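Local coordinates for protein ENT (Trypanosoma brucei brucei, PDB 5ZX1) that is the all-helical ENT domain of a longer protein, probably involved in transcription or chromatin regulation, its exact role being unknown, at residues 49-52 and 53-56; 60-63 and 64-68; 69-72 and 73-77. All coordinates share one frame; numbering follows the deposited sequence.

Contact 1 (49-52 and 53-56)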
loop_
_atom_site.group_PDB
_atom_site.type_symbol
_atom_site.label_atom_id
_atom_site.label_comp_id
_atom_site.label_asym_id
_atom_site.label_seq_id
_atom_site.Cartn_x
_atom_site.Cartn_y
_atom_site.Cartn_z
ATOM N N CYS A 49 0.600 0.083 -0.241
ATOM C CA CYS A 49 1.789 0.920 -0.107
ATOM C C CYS A 49 2.410 0.840 1.296
ATOM O O CYS A 49 3.617 0.685 1.442
ATOM C CB CYS A 49 1.438 2.367 -0.436
ATOM S SG CYS A 49 1.167 2.640 -2.194
ATOM N N ARG A 50 1.580 0.942 2.328
ATOM C CA ARG A 50 2.080 1.041 3.699
ATOM C C ARG A 50 2.853 -0.212 4.057
ATOM O O ARG A 50 4.024 -0.172 4.468
ATOM C CB ARG A 50 0.928 1.255 4.686
ATOM C CG ARG A 50 0.083 2.467 4.360
ATOM C CD ARG A 50 -1.317 2.341 4.930
ATOM N NE ARG A 50 -1.269 1.972 6.334
ATOM C CZ ARG A 50 -0.940 2.798 7.323
ATOM N NH1 ARG A 50 -0.611 4.061 7.079
ATOM N NH2 ARG A 50 -0.922 2.338 8.562
ATOM N N VAL A 51 2.175 -1.327 3.864
ATOM C CA VAL A 51 2.704 -2.631 4.153
ATOM C C VAL A 51 3.972 -2.971 3.342
ATOM O O VAL A 51 4.933 -3.514 3.883
ATOM C CB VAL A 51 1.574 -3.648 3.928
ATOM C CG1 VAL A 51 2.107 -4.965 3.543
ATOM C CG2 VAL A 51 0.732 -3.756 5.170
ATOM N N LEU A 52 4.006 -2.650 2.057
ATOM C CA LEU A 52 5.225 -2.928 1.302
ATOM C C LEU A 52 6.371 -2.034 1.791
ATOM O O LEU A 52 7.548 -2.410 1.711
ATOM C CB LEU A 52 4.997 -2.743 -0.200
ATOM C CG LEU A 52 4.128 -3.839 -0.814
ATOM C CD1 LEU A 52 4.186 -3.843 -2.343
ATOM C CD2 LEU A 52 4.498 -5.201 -0.240
ATOM N N CYS A 53 6.027 -0.864 2.322
ATOM C CA CYS A 53 7.039 0.013 2.899
ATOM C C CYS A 53 7.472 -0.447 4.296
ATOM O O CYS A 53 8.596 -0.187 4.720
ATOM C CB CYS A 53 6.522 1.444 2.960
ATOM S SG CYS A 53 6.317 2.177 1.361
ATOM N N MET A 54 6.590 -1.122 5.021
ATOM C CA MET A 54 6.976 -1.657 6.316
ATOM C C MET A 54 8.062 -2.708 6.161
ATOM O O MET A 54 8.930 -2.850 7.024
ATOM C CB MET A 54 5.783 -2.262 7.033
ATOM C CG MET A 54 4.820 -1.254 7.593
ATOM S SD MET A 54 3.448 -2.168 8.329
ATOM C CE MET A 54 2.349 -0.827 8.806
ATOM N N HIS A 55 8.015 -3.439 5.056
ATOM C CA HIS A 55 8.959 -4.525 4.821
ATOM C C HIS A 55 10.264 -4.068 4.201
ATOM O O HIS A 55 11.302 -4.677 4.433
ATOM C CB HIS A 55 8.336 -5.583 3.920
ATOM C CG HIS A 55 7.529 -6.601 4.652
ATOM N ND1 HIS A 55 6.165 -6.490 4.826
ATOM C CD2 HIS A 55 7.886 -7.768 5.251
ATOM C CE1 HIS A 55 5.715 -7.540 5.495
ATOM N NE2 HIS A 55 6.742 -8.331 5.761
ATOM N N SER A 56 10.207 -2.996 3.420
ATOM C CA SER A 56 11.313 -2.619 2.555
ATOM C C SER A 56 11.989 -1.360 3.042
ATOM O O SER A 56 12.964 -0.883 2.443
ATOM C CB SER A 56 10.809 -2.387 1.134
ATOM O OG SER A 56 10.391 -1.026 1.006
#
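The last two turns of helix 30-56, the long first helix of the ENT domain, bring Val51 and His55 together, one turn apart. Val51 O receives the backbone N of His55 at 3.3 Å and a weak bond from Met54 N, and the imidazole adds a further weak bond: His55 ND1 stands 3.4 Å from Val51 O, which lies at the ring edge and in its plane. The N-H of ND1 points fairly straight at the oxygen (160°), so the weakness lies in the length. One residue earlier, Met54 N reaches Arg50 O at 2.8 Å in the carbonyl plane. Met54 CG, held beside its own backbone N (chi1 -74°), rests on Arg50 O at 3.4 Å, and the extended chain then carries SD to within 4.5 Å of Val51 CG2. In the helical bundle this flank meets helix 93-101, where Met54 touches Val95 and Val98, while Cys49 and Cys53 face Leu86 of helix 79-91. At the C-terminal end the bonding slackens: Ser56 N and Ser56 OG each make only a weak bond, both 3.2 Å long, to Leu52 O, the hydroxyl being folded back over its own backbone (chi1 88°).

Contact 2 (60-63 and 64-68)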
loop_
_atom_site.group_PDB
_atom_site.type_symbol
_atom_site.label_atom_id
_atom_site.label_comp_id
_atom_site.label_asym_id
_atom_site.label_seq_id
_atom_site.Cartn_x
_atom_site.Cartn_y
_atom_site.Cartn_z
ATOM N N LEU A 60 11.920 -0.222 -2.553
ATOM C CA LEU A 60 11.092 -1.362 -2.977
ATOM C C LEU A 60 11.787 -2.374 -3.896
ATOM O O LEU A 60 12.458 -1.985 -4.852
ATOM C CB LEU A 60 9.843 -0.838 -3.685
ATOM C CG LEU A 60 8.838 0.032 -2.930
ATOM C CD1 LEU A 60 7.756 0.450 -3.888
ATOM C CD2 LEU A 60 8.222 -0.723 -1.768
ATOM N N THR A 61 11.604 -3.669 -3.634
ATOM C CA THR A 61 12.149 -4.697 -4.513
ATOM C C THR A 61 11.447 -4.673 -5.865
ATOM O O THR A 61 10.378 -4.081 -6.001
ATOM C CB THR A 61 12.016 -6.121 -3.906
ATOM O OG1 THR A 61 10.639 -6.497 -3.882
ATOM C CG2 THR A 61 12.575 -6.187 -2.491
ATOM N N LYS A 62 12.045 -5.316 -6.863
ATOM C CA LYS A 62 11.430 -5.453 -8.183
ATOM C C LYS A 62 10.036 -6.108 -8.093
ATOM O O LYS A 62 9.099 -5.690 -8.761
ATOM C CB LYS A 62 12.348 -6.268 -9.113
ATOM C CG LYS A 62 11.810 -6.478 -10.532
ATOM C CD LYS A 62 12.640 -7.505 -11.275
ATOM C CE LYS A 62 12.397 -8.912 -10.728
ATOM N NZ LYS A 62 13.282 -9.935 -11.384
ATOM N N GLN A 63 9.897 -7.112 -7.241
ATOM C CA GLN A 63 8.606 -7.767 -7.073
ATOM C C GLN A 63 7.618 -6.765 -6.494
ATOM O O GLN A 63 6.505 -6.609 -7.001
ATOM C CB GLN A 63 8.723 -9.002 -6.166
ATOM C CG GLN A 63 7.385 -9.626 -5.822
ATOM C CD GLN A 63 7.513 -11.035 -5.245
ATOM O OE1 GLN A 63 7.823 -11.997 -5.953
ATOM N NE2 GLN A 63 7.252 -11.162 -3.959
ATOM N N GLN A 64 8.031 -6.056 -5.449
ATOM C CA GLN A 64 7.128 -5.115 -4.799
ATOM C C GLN A 64 6.730 -4.013 -5.770
ATOM O O GLN A 64 5.568 -3.600 -5.795
ATOM C CB GLN A 64 7.765 -4.545 -3.532
ATOM C CG GLN A 64 7.855 -5.581 -2.427
ATOM C CD GLN A 64 8.828 -5.196 -1.325
ATOM O OE1 GLN A 64 9.619 -4.253 -1.470
ATOM N NE2 GLN A 64 8.783 -5.929 -0.220
ATOM N N ARG A 65 7.672 -3.555 -6.589
ATOM C CA ARG A 65 7.345 -2.534 -7.591
ATOM C C ARG A 65 6.325 -3.092 -8.579
ATOM O O ARG A 65 5.360 -2.417 -8.959
ATOM C CB ARG A 65 8.598 -2.068 -8.340
ATOM C CG ARG A 65 9.561 -1.268 -7.482
ATOM C CD ARG A 65 10.583 -0.488 -8.330
ATOM N NE ARG A 65 11.350 -1.361 -9.228
ATOM C CZ ARG A 65 12.313 -2.202 -8.842
ATOM N NH1 ARG A 65 12.650 -2.307 -7.560
ATOM N NH2 ARG A 65 12.943 -2.956 -9.743
ATOM N N ARG A 66 6.528 -4.340 -8.976
ATOM C CA ARG A 66 5.624 -4.968 -9.934
ATOM C C ARG A 66 4.237 -5.196 -9.357
ATOM O O ARG A 66 3.259 -5.226 -10.091
ATOM C CB ARG A 66 6.200 -6.297 -10.420
ATOM C CG ARG A 66 7.465 -6.129 -11.219
ATOM C CD ARG A 66 7.842 -7.405 -11.945
ATOM N NE ARG A 66 8.921 -7.160 -12.892
ATOM C CZ ARG A 66 9.639 -8.115 -13.465
ATOM N NH1 ARG A 66 9.374 -9.393 -13.192
ATOM N NH2 ARG A 66 10.615 -7.790 -14.316
ATOM N N ILE A 67 4.149 -5.389 -8.049
ATOM C CA ILE A 67 2.844 -5.563 -7.423
ATOM C C ILE A 67 2.094 -4.240 -7.446
ATOM O O ILE A 67 0.909 -4.189 -7.758
ATOM C CB ILE A 67 2.972 -6.085 -6.005
ATOM C CG1 ILE A 67 3.386 -7.556 -6.033
ATOM C CG2 ILE A 67 1.660 -5.884 -5.253
ATOM C CD1 ILE A 67 3.866 -8.056 -4.692
ATOM N N LEU A 68 2.800 -3.162 -7.142
ATOM C CA LEU A 68 2.172 -1.855 -7.162
ATOM C C LEU A 68 1.747 -1.504 -8.576
ATOM O O LEU A 68 0.631 -1.048 -8.799
ATOM C CB LEU A 68 3.112 -0.784 -6.594
ATOM C CG LEU A 68 3.366 -0.871 -5.088
ATOM C CD1 LEU A 68 4.277 0.256 -4.628
ATOM C CD2 LEU A 68 2.057 -0.848 -4.320
#
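Gln64 reaches back to Thr61 in a capping box that starts helix 62-74. Its CB lies 3.5 Å from Thr61 OG1, and CG, placed beside its own backbone N (chi1 -71°), comes closer to the same hydroxyl oxygen. The extended chain next lays CD beside Thr61 OG1, and OE1 takes the Thr61 backbone N-H at 3.0 Å. That bond is straight at the hydrogen (164°), but the donor sits above the amide plane, 37° out of it. In return Thr61 OG1, the N-cap acceptor, receives Gln64 N at 3.1 Å, so two reciprocal bonds close the first turn. Behind the cap, Arg65 bends back: its NH1 makes a weak bond to Leu60 O, which lies at the guanidinium edge, while Lys62 CA sits over one face. Arg66 runs alongside Lys62 and lays its guanidinium against Lys62 CD, although the cationic Lys62 NZ and Arg66 NH1 are 4.3 Å apart. Leu60 CD1 meets Leu68 CD1 at 3.6 Å, the two side chains crossing at about a right angle. Gln64 also touches Leu52 and Ser56, Ile67 touches Leu48, and Leu68 touches Tyr45, which sets this flank of the turn against helix 30-56.

Contact 3 (69-72 and 73-77)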
loop_
_atom_site.group_PDB
_atom_site.type_symbol
_atom_site.label_atom_id
_atom_site.label_comp_id
_atom_site.label_asym_id
_atom_site.label_seq_id
_atom_site.Cartn_x
_atom_site.Cartn_y
_atom_site.Cartn_z
ATOM N N GLU A 69 2.640 -1.727 -9.533
ATOM C CA GLU A 69 2.369 -1.420 -10.932
ATOM C C GLU A 69 1.169 -2.213 -11.458
ATOM O O GLU A 69 0.335 -1.681 -12.188
ATOM C CB GLU A 69 3.608 -1.704 -11.782
ATOM C CG GLU A 69 3.378 -1.515 -13.286
ATOM C CD GLU A 69 4.568 -1.935 -14.158
ATOM O OE1 GLU A 69 4.533 -1.624 -15.376
ATOM O OE2 GLU A 69 5.533 -2.564 -13.647
ATOM N N ASP A 70 1.067 -3.480 -11.079
ATOM C CA ASP A 70 -0.027 -4.309 -11.570
ATOM C C ASP A 70 -1.368 -3.888 -10.969
ATOM O O ASP A 70 -2.375 -3.851 -11.667
ATOM C CB ASP A 70 0.246 -5.788 -11.274
ATOM C CG ASP A 70 1.319 -6.371 -12.187
ATOM O OD1 ASP A 70 1.697 -5.683 -13.163
ATOM O OD2 ASP A 70 1.790 -7.508 -11.935
ATOM N N MET A 71 -1.381 -3.572 -9.676
ATOM C CA MET A 71 -2.604 -3.129 -9.010
ATOM C C MET A 71 -3.065 -1.743 -9.517
ATOM O O MET A 71 -4.256 -1.446 -9.543
ATOM C CB MET A 71 -2.398 -3.095 -7.496
ATOM C CG MET A 71 -2.242 -4.454 -6.871
ATOM S SD MET A 71 -3.703 -5.473 -7.137
ATOM C CE MET A 71 -4.949 -4.525 -6.268
ATOM N N ARG A 72 -2.125 -0.899 -9.913
ATOM C CA ARG A 72 -2.483 0.400 -10.479
ATOM C C ARG A 72 -3.346 0.181 -11.700
ATOM O O ARG A 72 -4.350 0.857 -11.905
ATOM C CB ARG A 72 -1.243 1.206 -10.859
ATOM C CG ARG A 72 -0.599 1.883 -9.690
ATOM C CD ARG A 72 0.269 3.066 -10.130
ATOM N NE ARG A 72 1.497 2.654 -10.793
ATOM C CZ ARG A 72 2.477 1.949 -10.223
ATOM N NH1 ARG A 72 3.556 1.628 -10.937
ATOM N NH2 ARG A 72 2.391 1.555 -8.949
ATOM N N GLU A 73 -2.956 -0.789 -12.509
ATOM C CA GLU A 73 -3.697 -1.089 -13.720
ATOM C C GLU A 73 -4.993 -1.862 -13.401
ATOM O O GLU A 73 -6.049 -1.582 -13.979
ATOM C CB GLU A 73 -2.775 -1.846 -14.686
ATOM C CG GLU A 73 -3.413 -2.900 -15.565
ATOM C CD GLU A 73 -2.373 -3.877 -16.092
ATOM O OE1 GLU A 73 -1.181 -3.479 -16.197
ATOM O OE2 GLU A 73 -2.738 -5.039 -16.397
ATOM N N GLU A 74 -4.922 -2.803 -12.463
ATOM C CA GLU A 74 -6.106 -3.564 -12.053
ATOM C C GLU A 74 -7.196 -2.612 -11.557
ATOM O O GLU A 74 -8.353 -2.750 -11.923
ATOM C CB GLU A 74 -5.767 -4.576 -10.949
ATOM C CG GLU A 74 -4.908 -5.758 -11.390
ATOM C CD GLU A 74 -5.686 -6.826 -12.167
ATOM O OE1 GLU A 74 -6.870 -7.083 -11.843
ATOM O OE2 GLU A 74 -5.108 -7.406 -13.117
ATOM N N LEU A 75 -6.799 -1.634 -10.746
ATOM C CA LEU A 75 -7.726 -0.729 -10.066
ATOM C C LEU A 75 -7.933 0.582 -10.816
ATOM O O LEU A 75 -8.629 1.475 -10.324
ATOM C CB LEU A 75 -7.224 -0.431 -8.649
ATOM C CG LEU A 75 -6.983 -1.694 -7.822
ATOM C CD1 LEU A 75 -6.587 -1.407 -6.376
ATOM C CD2 LEU A 75 -8.227 -2.561 -7.890
ATOM N N CYS A 76 -7.337 0.698 -11.997
ATOM C CA CYS A 76 -7.478 1.906 -12.806
ATOM C C CYS A 76 -7.220 3.149 -11.950
ATOM O O CYS A 76 -8.107 3.969 -11.745
ATOM C CB CYS A 76 -8.876 1.964 -13.445
ATOM S SG CYS A 76 -8.982 2.852 -15.026
ATOM N N LEU A 77 -6.007 3.266 -11.423
ATOM C CA LEU A 77 -5.654 4.373 -10.539
ATOM C C LEU A 77 -4.802 5.406 -11.256
ATOM O O LEU A 77 -3.769 5.069 -11.822
ATOM C CB LEU A 77 -4.899 3.855 -9.321
ATOM C CG LEU A 77 -5.569 3.773 -7.949
ATOM C CD1 LEU A 77 -6.952 3.118 -7.973
ATOM C CD2 LEU A 77 -4.625 2.991 -7.060
#
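Met71 and Leu75 meet one turn apart where helix 62-74 ends in a Schellman motif. Two bends in the methionine chain, chi2 -61° and chi3 -63°, curl its methyl toward the leucine, and Met71 CE touches Leu75 CD1 at 3.5 Å. The same leucine leans on the backbone, with its CG 3.2 Å from Met71 O, an oxygen that also receives Leu75 N at 2.8 Å. The preceding turn is held by Glu74 N to Asp70 O, 2.9 Å and in the carbonyl plane, and more loosely by a weak bond from Glu73 N to Glu69 O. Glu74 CG closes over that Asp70 oxygen, whereas the carboxylate is led elsewhere by a bend at chi2.

Further out, the chain turns at Cys76, whose positive phi of 48° reverses its course. The turn is closed by Leu77 N bonding to Arg72 O and, weakly, by Cys76 N to Glu73 O. Asp70 OD1 and Glu73 OE1 come within 4.7 Å without contact, and any rise in proton affinity is probably slight. Helix 30-56 backs one flank of the turn: Met71 packs on Leu48, Leu75 on Glu41 and Ser44, and Leu77 on Tyr45. Its Arg38 donates to the carbonyl oxygens of both Leu75 and Cys76. Arg72, bent at chi3, sends NH2 to the hydroxyl of Tyr45 and lays one guanidinium face against Glu69, whose CA stands 3.1 Å above the plane, toward the rim of the group.

How the contacts relate
The three contacts follow one another along a helical hairpin: contact 1 closes helix 30-56, contact 2 opens helix 62-74, and contact 3 ends it. Contacts 1 and 2, with centres about 10 Å apart, touch directly. Ser56 CB lies 3.4 Å from Gln64 OE1, so the capping glutamine also packs on the end of the preceding helix, and Leu52 CD1 reaches Leu68 CG at 4.1 Å. Contacts 2 and 3 share one helix and adjoin in sequence, their centres about 13 Å apart. Contact 3 does not touch contact 1, their nearest atoms being about 7 Å apart; it meets helix 30-56 through earlier residues such as Tyr45 and Arg38.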